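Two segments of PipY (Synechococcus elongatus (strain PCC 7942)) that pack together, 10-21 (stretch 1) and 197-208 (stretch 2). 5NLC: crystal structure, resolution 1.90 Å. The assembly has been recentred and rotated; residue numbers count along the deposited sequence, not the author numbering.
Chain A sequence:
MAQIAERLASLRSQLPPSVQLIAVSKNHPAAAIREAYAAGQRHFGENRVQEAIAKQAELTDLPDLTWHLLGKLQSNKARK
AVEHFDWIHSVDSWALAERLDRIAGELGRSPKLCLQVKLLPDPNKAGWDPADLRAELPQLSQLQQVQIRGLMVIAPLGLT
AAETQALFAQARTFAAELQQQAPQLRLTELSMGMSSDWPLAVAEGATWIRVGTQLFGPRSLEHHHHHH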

# COMPACT_ATOMS: atom_id res chain seq x y z
N SER A 10 4.90 20.36 -6.44
CA SER A 10 5.85 19.95 -7.43
C SER A 10 5.62 18.51 -7.78
O SER A 10 5.56 18.15 -8.98
N LEU A 11 5.44 17.66 -6.77
CA LEU A 11 5.13 16.27 -7.04
C LEU A 11 3.84 16.07 -7.77
O LEU A 11 3.79 15.33 -8.80
N ARG A 12 2.78 16.71 -7.29
CA ARG A 12 1.49 16.57 -7.97
C ARG A 12 1.57 17.05 -9.45
O ARG A 12 0.88 16.48 -10.29
N SER A 13 2.41 18.05 -9.75
CA SER A 13 2.50 18.50 -11.12
C SER A 13 3.12 17.43 -12.03
O SER A 13 2.91 17.47 -13.22
N GLN A 14 3.89 16.51 -11.46
CA GLN A 14 4.50 15.45 -12.22
C GLN A 14 3.59 14.24 -12.40
O GLN A 14 3.88 13.43 -13.21
N LEU A 15 2.47 14.14 -11.68
CA LEU A 15 1.72 12.93 -11.71
C LEU A 15 0.42 13.05 -12.54
O LEU A 15 -0.23 14.08 -12.53
N PRO A 16 0.03 11.99 -13.22
CA PRO A 16 -1.31 11.95 -13.83
C PRO A 16 -2.38 11.72 -12.75
O PRO A 16 -2.02 11.25 -11.67
N PRO A 17 -3.64 12.09 -13.01
CA PRO A 17 -4.72 11.95 -12.03
C PRO A 17 -4.94 10.50 -11.65
O PRO A 17 -5.50 10.25 -10.59
N SER A 18 -4.47 9.55 -12.48
CA SER A 18 -4.62 8.13 -12.14
C SER A 18 -3.72 7.65 -10.94
O SER A 18 -3.90 6.51 -10.41
N VAL A 19 -2.75 8.47 -10.54
CA VAL A 19 -1.81 8.10 -9.48
C VAL A 19 -2.11 8.89 -8.21
O VAL A 19 -2.13 10.10 -8.24
N GLN A 20 -2.16 8.19 -7.09
CA GLN A 20 -2.24 8.82 -5.78
C GLN A 20 -0.96 8.61 -5.02
O GLN A 20 -0.38 7.53 -4.97
N LEU A 21 -0.51 9.69 -4.45
CA LEU A 21 0.66 9.68 -3.64
C LEU A 21 0.31 9.41 -2.18
O LEU A 21 -0.59 10.07 -1.62
N ASP A 197 12.28 4.98 -7.10
CA ASP A 197 11.85 4.33 -8.32
C ASP A 197 10.43 4.64 -8.75
O ASP A 197 9.95 4.07 -9.77
N TRP A 198 9.78 5.60 -8.09
CA TRP A 198 8.37 5.88 -8.43
C TRP A 198 8.15 6.37 -9.90
O TRP A 198 7.14 6.09 -10.45
N PRO A 199 9.10 7.10 -10.49
CA PRO A 199 8.84 7.45 -11.91
C PRO A 199 8.73 6.19 -12.81
O PRO A 199 7.92 6.15 -13.73
N LEU A 200 9.51 5.15 -12.54
CA LEU A 200 9.42 3.90 -13.33
C LEU A 200 8.05 3.26 -13.07
O LEU A 200 7.41 2.72 -14.00
N ALA A 201 7.60 3.35 -11.81
CA ALA A 201 6.33 2.73 -11.41
C ALA A 201 5.17 3.41 -12.09
O ALA A 201 4.31 2.72 -12.68
N VAL A 202 5.16 4.73 -12.11
CA VAL A 202 4.11 5.50 -12.73
C VAL A 202 4.04 5.17 -14.23
O VAL A 202 2.95 4.94 -14.75
N ALA A 203 5.19 5.10 -14.90
CA ALA A 203 5.18 4.81 -16.34
C ALA A 203 4.63 3.39 -16.59
O ALA A 203 4.16 3.12 -17.67
N GLU A 204 4.72 2.48 -15.61
CA GLU A 204 4.20 1.14 -15.77
C GLU A 204 2.82 0.93 -15.14
O GLU A 204 2.36 -0.22 -15.05
N GLY A 205 2.15 2.00 -14.76
CA GLY A 205 0.73 1.95 -14.44
C GLY A 205 0.43 1.91 -12.95
O GLY A 205 -0.69 1.56 -12.56
N ALA A 206 1.40 2.26 -12.08
CA ALA A 206 1.11 2.38 -10.61
C ALA A 206 -0.07 3.27 -10.34
O ALA A 206 -0.24 4.33 -10.98
N THR A 207 -0.88 2.89 -9.40
CA THR A 207 -1.93 3.77 -8.91
C THR A 207 -1.64 4.36 -7.52
O THR A 207 -2.29 5.34 -7.14
N TRP A 208 -0.78 3.74 -6.73
CA TRP A 208 -0.41 4.25 -5.42
C TRP A 208 1.10 4.29 -5.39
O TRP A 208 1.68 3.23 -5.57

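A single backbone hydrogen bond ties together two stretches whose touching residues are at least 183 apart in sequence: Gln20 N donates to Thr207 O over 2.9 Å at a nearly linear 174°. It belongs to a parallel bridge pairing Gln20 with Trp208, and beside it Trp208 CA lies 3.3 Å from Gln20 O in a CA-H...O contact. The remainder of the interface illustrates a general principle, that a short strand pairing can be supplemented by apolar side chains from the neighbouring helices and loops.

Trp198, in the first turn of its helix, is the residue most covered by the other stretch. It points toward that stretch with chi1 in the p well, and its indole NE1 is satisfied elsewhere in the structure. Leu15 CD2 approaches Trp198 CZ3 at 3.6 Å, and Leu11 CD2 reaches Trp198 CZ2 at 4.0 Å. Both leucines are m,t rotamers whose CA-to-CB bonds run sideways, yet their ends come nearer to the tryptophan. The exposed Gln14, also m,t, points toward stretch 2 and lies at the edge of the ring.

One helical turn later, Val202 (t) also points inward. Val202 CG2 lies 4.0 Å from Leu15 CD2 and Val202 CG1 3.9 Å from Pro16 CD; both methyls lie close to Val19 CG2, at 4.2 Å from Val202 CG2 and 4.1 Å from Val202 CG1. Val19, another t rotamer, is buried although its CA-to-CB bond is sideways; its CG2 is 3.4 Å from Ala206 O.

That same carbonyl accepts a hydrogen bond from a water, whose oxygen is 2.8 Å from Ala206 O and 2.7 Å from Ser18 OG. The water thus bridges the stretches where Ser18, a p rotamer, is itself too distant for direct contact through its side chain. At the strand pair, the m rotamer of Trp208 brings CZ3 within 3.5 Å of Gln20 CB, while the end of the Gln20 side chain leads away.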

# COMPACT_ATOMS: atom_id res chain seq x y z
CB SER A 10 7.27 20.23 -6.93
OG SER A 10 8.17 19.76 -7.86
CB LEU A 11 5.06 15.50 -5.77
CG LEU A 11 6.38 15.32 -5.09
CD1 LEU A 11 6.18 15.15 -3.58
CD2 LEU A 11 7.05 14.12 -5.70
CB ARG A 12 0.38 17.33 -7.24
CG ARG A 12 0.01 16.66 -5.95
CD ARG A 12 -0.99 17.53 -5.18
NE ARG A 12 -1.69 16.71 -4.17
CZ ARG A 12 -2.79 17.07 -3.48
NH1 ARG A 12 -3.38 18.27 -3.65
NH2 ARG A 12 -3.29 16.21 -2.58
CB SER A 13 3.23 19.84 -11.25
OG SER A 13 4.62 19.65 -10.99
CB GLN A 14 5.84 15.00 -11.62
CG GLN A 14 6.86 16.10 -11.46
CD GLN A 14 8.05 15.69 -10.63
OE1 GLN A 14 8.29 16.25 -9.56
NE2 GLN A 14 8.81 14.73 -11.12
CB LEU A 15 1.37 12.50 -10.29
CG LEU A 15 2.59 12.32 -9.37
CD1 LEU A 15 2.12 12.19 -7.96
CD2 LEU A 15 3.42 11.11 -9.74
CB PRO A 16 -1.24 10.77 -14.76
CG PRO A 16 -0.20 9.90 -14.19
CD PRO A 16 0.78 10.75 -13.46
CB PRO A 17 -5.95 12.44 -12.78
CG PRO A 17 -5.64 12.09 -14.20
CD PRO A 17 -4.19 12.50 -14.32
CB SER A 18 -4.36 7.29 -13.39
OG SER A 18 -2.99 7.27 -13.80
CB VAL A 19 -0.34 8.41 -9.90
CG1 VAL A 19 0.67 8.01 -8.82
CG2 VAL A 19 -0.03 7.68 -11.20
CB GLN A 20 -3.48 8.31 -5.03
CG GLN A 20 -4.77 8.90 -5.59
CD GLN A 20 -4.88 10.45 -5.37
OE1 GLN A 20 -4.57 10.98 -4.29
NE2 GLN A 20 -5.28 11.16 -6.41
CB LEU A 21 1.19 11.11 -3.78
CG LEU A 21 2.46 11.44 -3.16
CD1 LEU A 21 3.03 12.55 -4.04
CD2 LEU A 21 2.26 11.89 -1.71
CB ASP A 197 12.12 2.84 -8.28
CG ASP A 197 11.24 2.07 -7.31
OD1 ASP A 197 10.20 2.63 -6.87
OD2 ASP A 197 11.57 0.86 -7.08
CB TRP A 198 7.64 6.80 -7.42
CG TRP A 198 8.13 8.21 -7.37
CD1 TRP A 198 8.96 8.77 -6.42
CD2 TRP A 198 7.80 9.26 -8.26
NE1 TRP A 198 9.20 10.09 -6.69
CE2 TRP A 198 8.53 10.42 -7.83
CE3 TRP A 198 7.04 9.33 -9.43
CZ2 TRP A 198 8.42 11.64 -8.49
CZ3 TRP A 198 6.93 10.55 -10.07
CH2 TRP A 198 7.66 11.68 -9.63
CB PRO A 199 10.03 8.35 -12.28
CG PRO A 199 10.47 8.93 -10.95
CD PRO A 199 10.28 7.81 -9.97
CB LEU A 200 10.50 2.92 -12.98
CG LEU A 200 11.94 3.38 -13.20
CD1 LEU A 200 12.89 2.29 -12.73
CD2 LEU A 200 12.21 3.77 -14.61
CB ALA A 201 6.19 2.81 -9.91
CB VAL A 202 4.30 7.00 -12.51
CG1 VAL A 202 3.42 7.84 -13.42
CG2 VAL A 202 4.15 7.37 -11.06
CB ALA A 203 6.59 4.94 -16.93
CB GLU A 204 5.17 0.13 -15.26
CG GLU A 204 6.51 0.14 -15.93
CD GLU A 204 6.48 -0.12 -17.42
OE1 GLU A 204 5.57 -0.82 -17.88
OE2 GLU A 204 7.36 0.44 -18.12
CB ALA A 206 2.30 2.95 -9.82
CB THR A 207 -3.28 3.07 -8.91
OG1 THR A 207 -3.24 1.95 -8.02
CG2 THR A 207 -3.70 2.61 -10.40
CB TRP A 208 -0.83 3.30 -4.29
CG TRP A 208 -2.28 3.19 -4.01
CD1 TRP A 208 -3.03 2.06 -4.16
CD2 TRP A 208 -3.14 4.15 -3.34
NE1 TRP A 208 -4.29 2.26 -3.64
CE2 TRP A 208 -4.41 3.55 -3.19
CE3 TRP A 208 -2.98 5.45 -2.90
CZ2 TRP A 208 -5.51 4.23 -2.64
CZ3 TRP A 208 -4.08 6.13 -2.30
CH2 TRP A 208 -5.32 5.54 -2.22
O HOH W 1 -1.62 4.98 -13.27